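Local coordinates for pyridine nucleotide-disulfide oxidoreductase-like protein (Myceliophthora thermophila, PDB 5MQ6), which is an FAD- and NADPH-dependent Baeyer-Villiger monooxygenase that inserts one oxygen atom beside the carbonyl of ketones, bulky polycyclic ones included, giving esters or lactones, at residues 306-311 against 429-434; 357-362 against 425-430; 387-392 against 419-424. All coordinates share one frame; numbering follows the deposited sequence.

Interaction 1: residues 306-311 against 429-434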
loop_
_atom_site.group_PDB
_atom_site.type_symbol
_atom_site.label_atom_id
_atom_site.label_comp_id
_atom_site.label_asym_id
_atom_site.label_seq_id
_atom_site.Cartn_x
_atom_site.Cartn_y
_atom_site.Cartn_z
ATOM N N TRP A 306 -13.269 -5.832 -12.644
ATOM C CA TRP A 306 -13.533 -7.272 -12.855
ATOM C C TRP A 306 -14.539 -7.744 -11.813
ATOM O O TRP A 306 -15.014 -6.941 -11.030
ATOM C CB TRP A 306 -12.190 -8.031 -12.851
ATOM C CG TRP A 306 -12.156 -9.392 -13.479
ATOM C CD1 TRP A 306 -11.577 -10.484 -12.937
ATOM C CD2 TRP A 306 -12.743 -9.822 -14.747
ATOM N NE1 TRP A 306 -11.707 -11.562 -13.778
ATOM C CE2 TRP A 306 -12.395 -11.197 -14.907
ATOM C CE3 TRP A 306 -13.480 -9.178 -15.773
ATOM C CZ2 TRP A 306 -12.776 -11.953 -16.024
ATOM C CZ3 TRP A 306 -13.925 -9.962 -16.864
ATOM C CH2 TRP A 306 -13.550 -11.331 -16.993
ATOM N N TRP A 307 -14.891 -9.019 -11.815
ATOM C CA TRP A 307 -15.924 -9.515 -10.980
ATOM C C TRP A 307 -15.361 -9.803 -9.581
ATOM O O TRP A 307 -14.175 -10.074 -9.425
ATOM C CB TRP A 307 -16.533 -10.770 -11.562
ATOM C CG TRP A 307 -15.545 -11.953 -11.714
ATOM C CD1 TRP A 307 -14.754 -12.195 -12.768
ATOM C CD2 TRP A 307 -15.323 -13.012 -10.796
ATOM N NE1 TRP A 307 -14.024 -13.337 -12.575
ATOM C CE2 TRP A 307 -14.355 -13.876 -11.378
ATOM C CE3 TRP A 307 -15.853 -13.341 -9.540
ATOM C CZ2 TRP A 307 -13.892 -15.010 -10.744
ATOM C CZ3 TRP A 307 -15.422 -14.475 -8.923
ATOM C CH2 TRP A 307 -14.448 -15.300 -9.504
ATOM N N ARG A 308 -16.241 -9.692 -8.575
ATOM C CA ARG A 308 -15.867 -9.957 -7.173
ATOM C C ARG A 308 -16.256 -11.322 -6.640
ATOM O O ARG A 308 -15.410 -12.043 -6.046
ATOM C CB ARG A 308 -16.446 -8.880 -6.279
ATOM C CG ARG A 308 -16.212 -9.017 -4.766
ATOM C CD ARG A 308 -14.802 -8.631 -4.431
ATOM N NE ARG A 308 -13.814 -9.571 -5.029
ATOM C CZ ARG A 308 -12.471 -9.404 -4.935
ATOM N NH1 ARG A 308 -11.924 -8.373 -4.252
ATOM N NH2 ARG A 308 -11.659 -10.297 -5.487
ATOM N N GLY A 309 -17.537 -11.694 -6.748
ATOM C CA GLY A 309 -17.932 -12.937 -6.164
ATOM C C GLY A 309 -17.823 -13.123 -4.651
ATOM O O GLY A 309 -17.319 -14.146 -4.137
ATOM N N GLN A 310 -18.350 -12.145 -3.942
ATOM C CA GLN A 310 -18.436 -12.166 -2.485
ATOM C C GLN A 310 -19.364 -13.294 -2.130
ATOM O O GLN A 310 -20.304 -13.564 -2.886
ATOM C CB GLN A 310 -18.924 -10.848 -1.933
ATOM C CG GLN A 310 -19.219 -10.856 -0.428
ATOM C CD GLN A 310 -17.947 -11.023 0.418
ATOM O OE1 GLN A 310 -17.193 -12.003 0.294
ATOM N NE2 GLN A 310 -17.714 -10.076 1.313
ATOM N N ARG A 311 -19.074 -13.944 -1.003
ATOM C CA ARG A 311 -19.632 -15.200 -0.592
ATOM C C ARG A 311 -19.402 -15.288 0.958
ATOM O O ARG A 311 -18.325 -14.898 1.479
ATOM C CB ARG A 311 -18.776 -16.269 -1.292
ATOM C CG ARG A 311 -19.401 -17.553 -1.700
ATOM C CD ARG A 311 -18.383 -18.608 -2.233
ATOM N NE ARG A 311 -17.249 -18.755 -1.336
ATOM C CZ ARG A 311 -17.241 -19.350 -0.125
ATOM N NH1 ARG A 311 -18.322 -19.998 0.331
ATOM N NH2 ARG A 311 -16.119 -19.322 0.645
ATOM N N PHE A 429 -12.297 -4.936 -8.209
ATOM C CA PHE A 429 -13.231 -6.040 -8.346
ATOM C C PHE A 429 -14.535 -5.567 -7.748
ATOM O O PHE A 429 -14.532 -5.051 -6.645
ATOM C CB PHE A 429 -12.732 -7.264 -7.629
ATOM C CG PHE A 429 -11.331 -7.690 -8.027
ATOM C CD1 PHE A 429 -10.193 -7.084 -7.410
ATOM C CD2 PHE A 429 -11.121 -8.691 -8.964
ATOM C CE1 PHE A 429 -8.913 -7.419 -7.765
ATOM C CE2 PHE A 429 -9.788 -9.028 -9.326
ATOM C CZ PHE A 429 -8.700 -8.384 -8.711
ATOM N N SER A 430 -15.644 -5.689 -8.490
ATOM C CA SER A 430 -16.924 -5.284 -8.014
ATOM C C SER A 430 -18.038 -5.890 -8.870
ATOM O O SER A 430 -17.971 -5.882 -10.152
ATOM C CB SER A 430 -17.056 -3.766 -8.077
ATOM O OG SER A 430 -18.346 -3.430 -7.549
ATOM N N ASP A 431 -19.062 -6.384 -8.158
ATOM C CA ASP A 431 -20.318 -6.817 -8.754
ATOM C C ASP A 431 -21.467 -5.798 -8.665
ATOM O O ASP A 431 -22.560 -6.117 -9.051
ATOM C CB ASP A 431 -20.728 -8.154 -8.126
ATOM C CG ASP A 431 -19.701 -9.217 -8.331
ATOM O OD1 ASP A 431 -19.030 -9.188 -9.406
ATOM O OD2 ASP A 431 -19.554 -10.120 -7.449
ATOM N N GLU A 432 -21.201 -4.572 -8.233
ATOM C CA GLU A 432 -22.166 -3.485 -8.129
ATOM C C GLU A 432 -21.744 -2.162 -8.791
ATOM O O GLU A 432 -22.583 -1.393 -9.101
ATOM C CB GLU A 432 -22.472 -3.136 -6.676
ATOM C CG GLU A 432 -22.699 -4.287 -5.713
ATOM C CD GLU A 432 -22.904 -3.831 -4.236
ATOM O OE1 GLU A 432 -22.442 -2.721 -3.806
ATOM O OE2 GLU A 432 -23.523 -4.605 -3.484
ATOM N N TYR A 433 -20.458 -1.854 -8.964
ATOM C CA TYR A 433 -20.090 -0.540 -9.408
ATOM C C TYR A 433 -20.558 -0.177 -10.812
ATOM O O TYR A 433 -21.061 0.913 -11.065
ATOM C CB TYR A 433 -18.568 -0.438 -9.371
ATOM C CG TYR A 433 -17.944 0.809 -9.919
ATOM C CD1 TYR A 433 -17.971 2.001 -9.204
ATOM C CD2 TYR A 433 -17.300 0.805 -11.187
ATOM C CE1 TYR A 433 -17.364 3.141 -9.720
ATOM C CE2 TYR A 433 -16.642 1.916 -11.703
ATOM C CZ TYR A 433 -16.694 3.106 -10.982
ATOM O OH TYR A 433 -16.047 4.184 -11.496
ATOM N N LEU A 434 -20.339 -1.063 -11.752
ATOM C CA LEU A 434 -20.693 -0.775 -13.159
ATOM C C LEU A 434 -22.224 -0.589 -13.288
ATOM O O LEU A 434 -22.701 0.426 -13.879
ATOM C CB LEU A 434 -20.134 -1.870 -14.074
ATOM C CG LEU A 434 -18.610 -1.887 -14.182
ATOM C CD1 LEU A 434 -18.139 -3.132 -14.927
ATOM C CD2 LEU A 434 -18.075 -0.632 -14.823
#
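Arg308 lays its guanidinium almost flat on Phe429, the two planes only 12° apart. The overlap is offset: Phe429 CB lies over the centre of the guanidinium, 3.5 Å from Arg308 CZ, and NH2 of Arg308 reaches over the rim of the ring, 3.7 Å from Phe429 CG. The arginine chain bends at chi2 (76°) and again at chi3 (-65°), turning CD and then NE toward Phe429 CB. NH1 is bonded to the backbone oxygen of Asp133, an FAD-binding residue, and Tyr154 adds a cation-pi contact, so the flat group is held from several directions. At the edge of the Phe429 ring, in its plane, lies the carbonyl oxygen of Trp307, 3.4 Å from Phe429 CD2, and Trp306 CB approaches the same carbon obliquely.

Asp431 works on the backbone instead of on the arginine charge. Its carboxylate takes two successive amides: OD2 accepts from Gly309 N at 2.7 Å on the syn side, while OD1 is met by Arg308 N at 3.0 Å from well above the carboxylate plane. Gly309 has positive phi, and a side chain there would run into the Trp307 ring. Beyond Asp431 the chain enters helix 433-436, with Ser430 OG accepting from the amides of Glu432 and Tyr433, an ST turn and ST motif.

Ser430 N bonds to Trp306 O at 2.9 Å, and Phe429 CA makes a CA-H...O contact with the same oxygen. This is the pairing of a two-stranded parallel sheet, 305-306 with 428-429, next to which Arg308 meets the FAD-binding Asp133, its side chain about 7 Å from FAD.

Interaction 2: residues 357-362 against 425-430. With NDP (NADPH dihydro-nicotinamide-adenine-dinucleotide phosphate), chain C.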
loop_
_atom_site.group_PDB
_atom_site.type_symbol
_atom_site.label_atom_id
_atom_site.label_comp_id
_atom_site.label_asym_id
_atom_site.label_seq_id
_atom_site.Cartn_x
_atom_site.Cartn_y
_atom_site.Cartn_z
ATOM N N THR A 357 -6.861 -14.656 -10.076
ATOM C CA THR A 357 -6.238 -15.824 -10.701
ATOM C C THR A 357 -6.415 -15.845 -12.225
ATOM O O THR A 357 -6.026 -16.825 -12.872
ATOM C CB THR A 357 -6.750 -17.139 -10.042
ATOM O OG1 THR A 357 -8.150 -17.335 -10.326
ATOM C CG2 THR A 357 -6.604 -17.074 -8.579
ATOM N N GLU A 358 -6.972 -14.769 -12.793
ATOM C CA GLU A 358 -7.290 -14.657 -14.209
ATOM C C GLU A 358 -6.508 -13.580 -14.938
ATOM O O GLU A 358 -6.928 -13.109 -16.014
ATOM C CB GLU A 358 -8.791 -14.364 -14.417
ATOM C CG GLU A 358 -9.680 -15.505 -14.047
ATOM C CD GLU A 358 -11.175 -15.197 -14.207
ATOM O OE1 GLU A 358 -11.837 -15.877 -14.984
ATOM O OE2 GLU A 358 -11.712 -14.322 -13.578
ATOM N N MET A 359 -5.397 -13.170 -14.345
ATOM C CA MET A 359 -4.623 -12.034 -14.848
ATOM C C MET A 359 -3.100 -12.334 -14.774
ATOM O O MET A 359 -2.335 -11.661 -14.044
ATOM C CB MET A 359 -5.037 -10.790 -14.068
ATOM C CG MET A 359 -5.168 -10.967 -12.590
ATOM S SD MET A 359 -5.567 -9.341 -11.838
ATOM C CE MET A 359 -7.195 -9.040 -12.469
ATOM N N PRO A 360 -2.649 -13.349 -15.532
ATOM C CA PRO A 360 -1.250 -13.763 -15.519
ATOM C C PRO A 360 -0.274 -12.705 -16.054
ATOM O O PRO A 360 0.883 -12.734 -15.702
ATOM C CB PRO A 360 -1.270 -15.030 -16.420
ATOM C CG PRO A 360 -2.363 -14.697 -17.426
ATOM C CD PRO A 360 -3.433 -14.093 -16.538
ATOM N N ALA A 361 -0.763 -11.711 -16.793
ATOM C CA ALA A 361 0.091 -10.577 -17.179
ATOM C C ALA A 361 0.329 -9.612 -16.058
ATOM O O ALA A 361 1.160 -8.680 -16.217
ATOM C CB ALA A 361 -0.475 -9.793 -18.369
ATOM N N PHE A 362 -0.373 -9.785 -14.922
ATOM C CA PHE A 362 0.094 -8.990 -13.726
ATOM C C PHE A 362 1.576 -9.198 -13.364
ATOM O O PHE A 362 2.240 -8.315 -12.769
ATOM C CB PHE A 362 -0.810 -9.180 -12.512
ATOM C CG PHE A 362 -0.800 -8.027 -11.544
ATOM C CD1 PHE A 362 -1.404 -6.811 -11.876
ATOM C CD2 PHE A 362 -0.224 -8.173 -10.263
ATOM C CE1 PHE A 362 -1.395 -5.728 -10.962
ATOM C CE2 PHE A 362 -0.189 -7.114 -9.381
ATOM C CZ PHE A 362 -0.800 -5.893 -9.719
ATOM N N LYS A 425 -2.255 -0.395 -13.441
ATOM C CA LYS A 425 -2.983 0.083 -12.295
ATOM C C LYS A 425 -3.378 -1.092 -11.478
ATOM O O LYS A 425 -3.442 -2.230 -11.979
ATOM C CB LYS A 425 -4.315 0.753 -12.672
ATOM C CG LYS A 425 -4.245 1.876 -13.663
ATOM C CD LYS A 425 -3.607 3.155 -13.117
ATOM C CE LYS A 425 -4.149 4.432 -13.787
ATOM N NZ LYS A 425 -3.809 5.640 -12.976
ATOM N N ARG A 426 -3.769 -0.814 -10.247
ATOM C CA ARG A 426 -4.272 -1.905 -9.404
ATOM C C ARG A 426 -5.619 -2.416 -9.981
ATOM O O ARG A 426 -6.493 -1.642 -10.356
ATOM C CB ARG A 426 -4.367 -1.611 -7.894
ATOM C CG ARG A 426 -4.265 -2.954 -7.125
ATOM C CD ARG A 426 -4.168 -2.795 -5.653
ATOM N NE ARG A 426 -4.583 -3.928 -4.829
ATOM C CZ ARG A 426 -3.735 -4.804 -4.248
ATOM N NH1 ARG A 426 -2.418 -4.801 -4.482
ATOM N NH2 ARG A 426 -4.183 -5.741 -3.439
ATOM N N PRO A 427 -5.738 -3.718 -10.174
ATOM C CA PRO A 427 -7.062 -4.175 -10.626
ATOM C C PRO A 427 -8.081 -4.010 -9.480
ATOM O O PRO A 427 -7.681 -4.014 -8.299
ATOM C CB PRO A 427 -6.838 -5.665 -10.946
ATOM C CG PRO A 427 -5.482 -6.011 -10.423
ATOM C CD PRO A 427 -4.703 -4.748 -10.327
ATOM N N THR A 428 -9.350 -3.881 -9.845
ATOM C CA THR A 428 -10.472 -3.605 -8.902
ATOM C C THR A 428 -11.500 -4.589 -9.217
ATOM O O THR A 428 -11.537 -5.127 -10.340
ATOM C CB THR A 428 -11.052 -2.203 -9.084
ATOM O OG1 THR A 428 -11.655 -2.097 -10.395
ATOM C CG2 THR A 428 -9.931 -1.209 -8.975
ATOM N N PHE A 429 -12.297 -4.936 -8.209
ATOM C CA PHE A 429 -13.231 -6.040 -8.346
ATOM C C PHE A 429 -14.535 -5.567 -7.748
ATOM O O PHE A 429 -14.532 -5.051 -6.645
ATOM C CB PHE A 429 -12.732 -7.264 -7.629
ATOM C CG PHE A 429 -11.331 -7.690 -8.027
ATOM C CD1 PHE A 429 -10.193 -7.084 -7.410
ATOM C CD2 PHE A 429 -11.121 -8.691 -8.964
ATOM C CE1 PHE A 429 -8.913 -7.419 -7.765
ATOM C CE2 PHE A 429 -9.788 -9.028 -9.326
ATOM C CZ PHE A 429 -8.700 -8.384 -8.711
ATOM N N SER A 430 -15.644 -5.689 -8.490
ATOM C CA SER A 430 -16.924 -5.284 -8.014
ATOM C C SER A 430 -18.038 -5.890 -8.870
ATOM O O SER A 430 -17.971 -5.882 -10.152
ATOM C CB SER A 430 -17.056 -3.766 -8.077
ATOM O OG SER A 430 -18.346 -3.430 -7.549
HETATM P PA NDP C . -6.077 5.928 -6.338
HETATM O O1A NDP C . -4.772 6.796 -6.291
HETATM O O2A NDP C . -6.092 4.493 -6.803
HETATM O O5B NDP C . -7.178 6.803 -7.114
HETATM C C5B NDP C . -7.219 8.215 -7.070
HETATM C C4B NDP C . -8.208 8.575 -8.160
HETATM O O4B NDP C . -8.334 10.019 -8.253
HETATM C C3B NDP C . -7.758 8.041 -9.524
HETATM O O3B NDP C . -8.867 7.375 -10.156
HETATM C C2B NDP C . -7.303 9.322 -10.189
HETATM O O2B NDP C . -7.317 9.279 -11.646
HETATM C C1B NDP C . -8.248 10.348 -9.606
HETATM N N9A NDP C . -7.729 11.703 -9.803
HETATM C C8A NDP C . -6.496 12.203 -9.465
HETATM N N7A NDP C . -6.377 13.491 -9.842
HETATM C C5A NDP C . -7.567 13.776 -10.430
HETATM C C6A NDP C . -8.113 14.958 -11.084
HETATM N N6A NDP C . -7.347 16.040 -11.149
HETATM N N1A NDP C . -9.368 14.882 -11.576
HETATM C C2A NDP C . -10.148 13.756 -11.513
HETATM N N3A NDP C . -9.728 12.612 -10.947
HETATM C C4A NDP C . -8.457 12.605 -10.412
HETATM O O3 NDP C . -6.732 5.862 -4.885
HETATM P PN NDP C . -7.786 4.797 -4.209
HETATM O O1N NDP C . -8.047 5.364 -2.777
HETATM O O2N NDP C . -9.000 4.581 -5.085
HETATM O O5D NDP C . -6.975 3.399 -4.119
HETATM C C5D NDP C . -5.645 3.415 -3.496
HETATM C C4D NDP C . -5.169 2.011 -3.171
HETATM O O4D NDP C . -5.940 1.448 -2.087
HETATM C C3D NDP C . -5.523 1.061 -4.319
HETATM O O3D NDP C . -4.799 1.259 -5.592
HETATM C C2D NDP C . -5.506 -0.310 -3.610
HETATM O O2D NDP C . -4.135 -0.776 -3.388
HETATM C C1D NDP C . -6.288 0.030 -2.342
HETATM P P2B NDP C . -5.982 8.802 -12.434
HETATM O O1X NDP C . -4.837 9.563 -11.750
HETATM O O2X NDP C . -6.084 9.282 -13.866
HETATM O O3X NDP C . -5.971 7.267 -12.401
#
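No backbone hydrogen bond joins 357-362 to 425-430, and their closest CA atoms, those of Phe362 and Pro427, stay 9.2 Å apart, so the contact is made mainly by side chains. On one side a short 3-10 turn over 360-362 follows Met359, whose O accepts from Phe362 N. Met359 and Phe362 both touch Pro427. The sulphur of Met359 rests 3.6 Å from Pro427 CG, and the chain turns at chi3 (67°) to bring CE against Pro427 CB and also obliquely against the Phe429 ring, 4.1 Å from its CE2. Phe362 CE1 meets Pro427 CD at 3.5 Å, with Lys425 O near the plane of the phenylalanine ring at its edge.

Lys425 and Arg426, the two residues before Pro427, point away from this apolar patch and serve the cofactors. Lys425 NZ donates to O3X of the NADPH 2'-phosphate at 2.8 Å and also bonds Pro598 O. Arg426 is extended from CG to NE, and its CD lies 3.0 Å from the ribose hydroxyl O2D of NADPH. Its NE forms a salt bridge with Asp133, and NH1 is bonded to Ala539 O; FAD touches it too. An alanine in place of Arg426 would probably leave the Asp133 carboxylate without its mate and open a gap beside the ribose.

Pro427 thus takes the apolar packing and the two basic residues just before it the cofactor contacts: Arg426 gives its aliphatic part to the ribose and its charge to Asp133, while Lys425 brings its charge to the 2'-phosphate, consistent with preference for the 2'-phosphorylated cofactor.

Interaction 3: residues 387-392 against 419-424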
loop_
_atom_site.group_PDB
_atom_site.type_symbol
_atom_site.label_atom_id
_atom_site.label_comp_id
_atom_site.label_asym_id
_atom_site.label_seq_id
_atom_site.Cartn_x
_atom_site.Cartn_y
_atom_site.Cartn_z
ATOM N N ARG A 387 5.668 -10.460 -25.573
ATOM C CA ARG A 387 5.161 -11.612 -24.825
ATOM C C ARG A 387 4.080 -11.198 -23.777
ATOM O O ARG A 387 2.964 -11.771 -23.704
ATOM C CB ARG A 387 6.285 -12.459 -24.179
ATOM C CG ARG A 387 5.763 -13.782 -23.562
ATOM C CD ARG A 387 6.811 -14.544 -22.747
ATOM N NE ARG A 387 7.248 -13.821 -21.538
ATOM C CZ ARG A 387 6.497 -13.601 -20.462
ATOM N NH1 ARG A 387 5.238 -14.037 -20.414
ATOM N NH2 ARG A 387 6.988 -12.934 -19.409
ATOM N N LEU A 388 4.397 -10.189 -22.988
ATOM C CA LEU A 388 3.496 -9.719 -21.931
ATOM C C LEU A 388 2.224 -9.116 -22.505
ATOM O O LEU A 388 1.152 -9.402 -22.008
ATOM C CB LEU A 388 4.166 -8.695 -21.038
ATOM C CG LEU A 388 5.280 -9.267 -20.174
ATOM C CD1 LEU A 388 5.972 -8.100 -19.555
ATOM C CD2 LEU A 388 4.722 -10.176 -19.087
ATOM N N TYR A 389 2.341 -8.286 -23.535
ATOM C CA TYR A 389 1.147 -7.751 -24.222
ATOM C C TYR A 389 0.200 -8.871 -24.765
ATOM O O TYR A 389 -1.054 -8.793 -24.620
ATOM C CB TYR A 389 1.563 -6.747 -25.315
ATOM C CG TYR A 389 1.759 -5.368 -24.749
ATOM C CD1 TYR A 389 2.952 -4.985 -24.177
ATOM C CD2 TYR A 389 0.749 -4.448 -24.770
ATOM C CE1 TYR A 389 3.123 -3.715 -23.618
ATOM C CE2 TYR A 389 0.904 -3.197 -24.206
ATOM C CZ TYR A 389 2.104 -2.839 -23.644
ATOM O OH TYR A 389 2.256 -1.585 -23.079
ATOM N N LYS A 390 0.792 -9.904 -25.350
ATOM C CA LYS A 390 0.026 -11.058 -25.824
ATOM C C LYS A 390 -0.551 -11.819 -24.678
ATOM O O LYS A 390 -1.677 -12.231 -24.763
ATOM C CB LYS A 390 0.852 -12.042 -26.649
ATOM C CG LYS A 390 1.289 -11.574 -28.039
ATOM C CD LYS A 390 1.593 -12.789 -28.961
ATOM C CE LYS A 390 3.039 -12.889 -29.476
ATOM N NZ LYS A 390 3.184 -12.408 -30.881
ATOM N N LEU A 391 0.203 -12.018 -23.602
ATOM C CA LEU A 391 -0.368 -12.647 -22.432
ATOM C C LEU A 391 -1.599 -11.936 -21.833
ATOM O O LEU A 391 -2.597 -12.566 -21.417
ATOM C CB LEU A 391 0.721 -12.774 -21.371
ATOM C CG LEU A 391 0.413 -13.583 -20.128
ATOM C CD1 LEU A 391 0.025 -15.033 -20.485
ATOM C CD2 LEU A 391 1.660 -13.468 -19.207
ATOM N N ASP A 392 -1.550 -10.617 -21.808
ATOM C CA ASP A 392 -2.627 -9.830 -21.233
ATOM C C ASP A 392 -3.894 -9.693 -22.069
ATOM O O ASP A 392 -5.003 -9.380 -21.531
ATOM C CB ASP A 392 -2.132 -8.441 -20.938
ATOM C CG ASP A 392 -3.012 -7.742 -19.957
ATOM O OD1 ASP A 392 -3.412 -8.364 -18.962
ATOM O OD2 ASP A 392 -3.336 -6.555 -20.203
ATOM N N TRP A 419 -8.327 1.295 -21.227
ATOM C CA TRP A 419 -7.482 0.950 -22.341
ATOM C C TRP A 419 -6.010 1.037 -21.967
ATOM O O TRP A 419 -5.269 1.876 -22.452
ATOM C CB TRP A 419 -7.733 1.912 -23.490
ATOM C CG TRP A 419 -9.087 1.808 -23.998
ATOM C CD1 TRP A 419 -10.125 2.604 -23.647
ATOM C CD2 TRP A 419 -9.608 0.834 -24.911
ATOM N NE1 TRP A 419 -11.272 2.214 -24.286
ATOM C CE2 TRP A 419 -11.000 1.107 -25.057
ATOM C CE3 TRP A 419 -9.048 -0.213 -25.631
ATOM C CZ2 TRP A 419 -11.838 0.402 -25.955
ATOM C CZ3 TRP A 419 -9.899 -0.953 -26.512
ATOM C CH2 TRP A 419 -11.272 -0.642 -26.658
ATOM N N TYR A 420 -5.604 0.143 -21.122
ATOM C CA TYR A 420 -4.215 0.008 -20.746
ATOM C C TYR A 420 -3.997 -1.427 -20.297
ATOM O O TYR A 420 -4.942 -2.053 -19.860
ATOM C CB TYR A 420 -3.834 0.938 -19.580
ATOM C CG TYR A 420 -4.794 0.995 -18.445
ATOM C CD1 TYR A 420 -4.849 -0.006 -17.460
ATOM C CD2 TYR A 420 -5.664 2.055 -18.322
ATOM C CE1 TYR A 420 -5.748 0.074 -16.390
ATOM C CE2 TYR A 420 -6.540 2.159 -17.269
ATOM C CZ TYR A 420 -6.576 1.167 -16.333
ATOM O OH TYR A 420 -7.490 1.272 -15.396
ATOM N N PRO A 421 -2.746 -1.918 -20.333
ATOM C CA PRO A 421 -2.488 -3.262 -19.808
ATOM C C PRO A 421 -2.881 -3.414 -18.320
ATOM O O PRO A 421 -2.772 -2.471 -17.547
ATOM C CB PRO A 421 -0.991 -3.398 -19.938
ATOM C CG PRO A 421 -0.570 -2.385 -20.938
ATOM C CD PRO A 421 -1.544 -1.267 -20.850
ATOM N N THR A 422 -3.353 -4.589 -17.959
ATOM C CA THR A 422 -3.793 -4.909 -16.619
ATOM C C THR A 422 -2.736 -4.486 -15.564
ATOM O O THR A 422 -3.081 -4.001 -14.504
ATOM C CB THR A 422 -4.056 -6.436 -16.463
ATOM O OG1 THR A 422 -4.950 -6.940 -17.506
ATOM C CG2 THR A 422 -4.678 -6.724 -15.119
ATOM N N TRP A 423 -1.459 -4.721 -15.856
ATOM C CA TRP A 423 -0.421 -4.357 -14.924
ATOM C C TRP A 423 -0.188 -2.832 -14.608
ATOM O O TRP A 423 0.561 -2.563 -13.694
ATOM C CB TRP A 423 0.874 -5.029 -15.336
ATOM C CG TRP A 423 1.518 -4.477 -16.584
ATOM C CD1 TRP A 423 2.230 -3.323 -16.692
ATOM C CD2 TRP A 423 1.495 -5.059 -17.897
ATOM N NE1 TRP A 423 2.688 -3.179 -17.962
ATOM C CE2 TRP A 423 2.259 -4.223 -18.729
ATOM C CE3 TRP A 423 0.953 -6.242 -18.428
ATOM C CZ2 TRP A 423 2.473 -4.487 -20.084
ATOM C CZ3 TRP A 423 1.153 -6.519 -19.800
ATOM C CH2 TRP A 423 1.934 -5.644 -20.607
ATOM N N CYS A 424 -0.787 -1.878 -15.331
ATOM C CA CYS A 424 -0.498 -0.454 -15.152
ATOM C C CYS A 424 -1.210 0.227 -13.979
ATOM O O CYS A 424 -0.835 1.325 -13.608
ATOM C CB CYS A 424 -0.863 0.339 -16.420
ATOM S SG CYS A 424 0.165 -0.025 -17.846
#
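Two hydrogen bonds pin Asp392, on helix 378-406, to Thr422. OD1 of Asp392 offers its syn lone pair to Thr422 OG1 at 2.6 Å, and OD2 accepts from Thr422 N at 3.0 Å, the amide lying 37° out of the carboxylate plane with an almost straight N-H (171°). CG is anti to the backbone N, which carries the carboxylate carbon toward Thr422; both oxygens then bind that one residue. A glycerol, probably from the crystallisation liquor, also bonds Thr422 OG1.

The aromatic part is a T-shaped pair. Trp423 sends the rim of its six-membered ring at the face of Tyr389, with centroids 5.1 Å apart and planes at 83°. CZ2 of Trp423 comes within 3.7 Å of Tyr389 CE1, and CH2 lies over the tyrosine ring, displaced toward its rim. In the five-membered ring, NE1 is hydrogen-bonded to Ser592 O.

Van der Waals packing fills in around the rings. Leu388 CB touches Trp423 CH2 at 3.8 Å, and Leu388 O lies near the indole plane at its edge. Pro421 is shared: its CB sits over the centre of the Trp423 ring, while its CG lies 3.7 Å from Tyr389 CE2.

Here a long helix is packed against the loop between helix 410-416 and strand 428-429; that loop is also tied down by the Cys424-Cys596 disulfide, just before the NADPH-binding Lys425.

In the fold
Interactions 1 and 2 share Phe429 and Ser430 and have centres 12 Å apart. Glu358 joins them further: its OE2 lies 2.8 Å from Trp306 NE1 and 2.7 Å from Trp307 NE1, both probable hydrogen bonds. Interaction 3 is nested in sequence inside the loops closed by the other two; its centre is 10 Å from that of interaction 2, which it touches where Ala361 CB packs 3.3 Å from Asp392 OD1. Interactions 1 and 3 are about 8 Å apart at their nearest atoms. Arg426 of interaction 2 touches FAD as well as NADPH, whereas the Arg308 side chain of interaction 1 is about 7 Å from FAD.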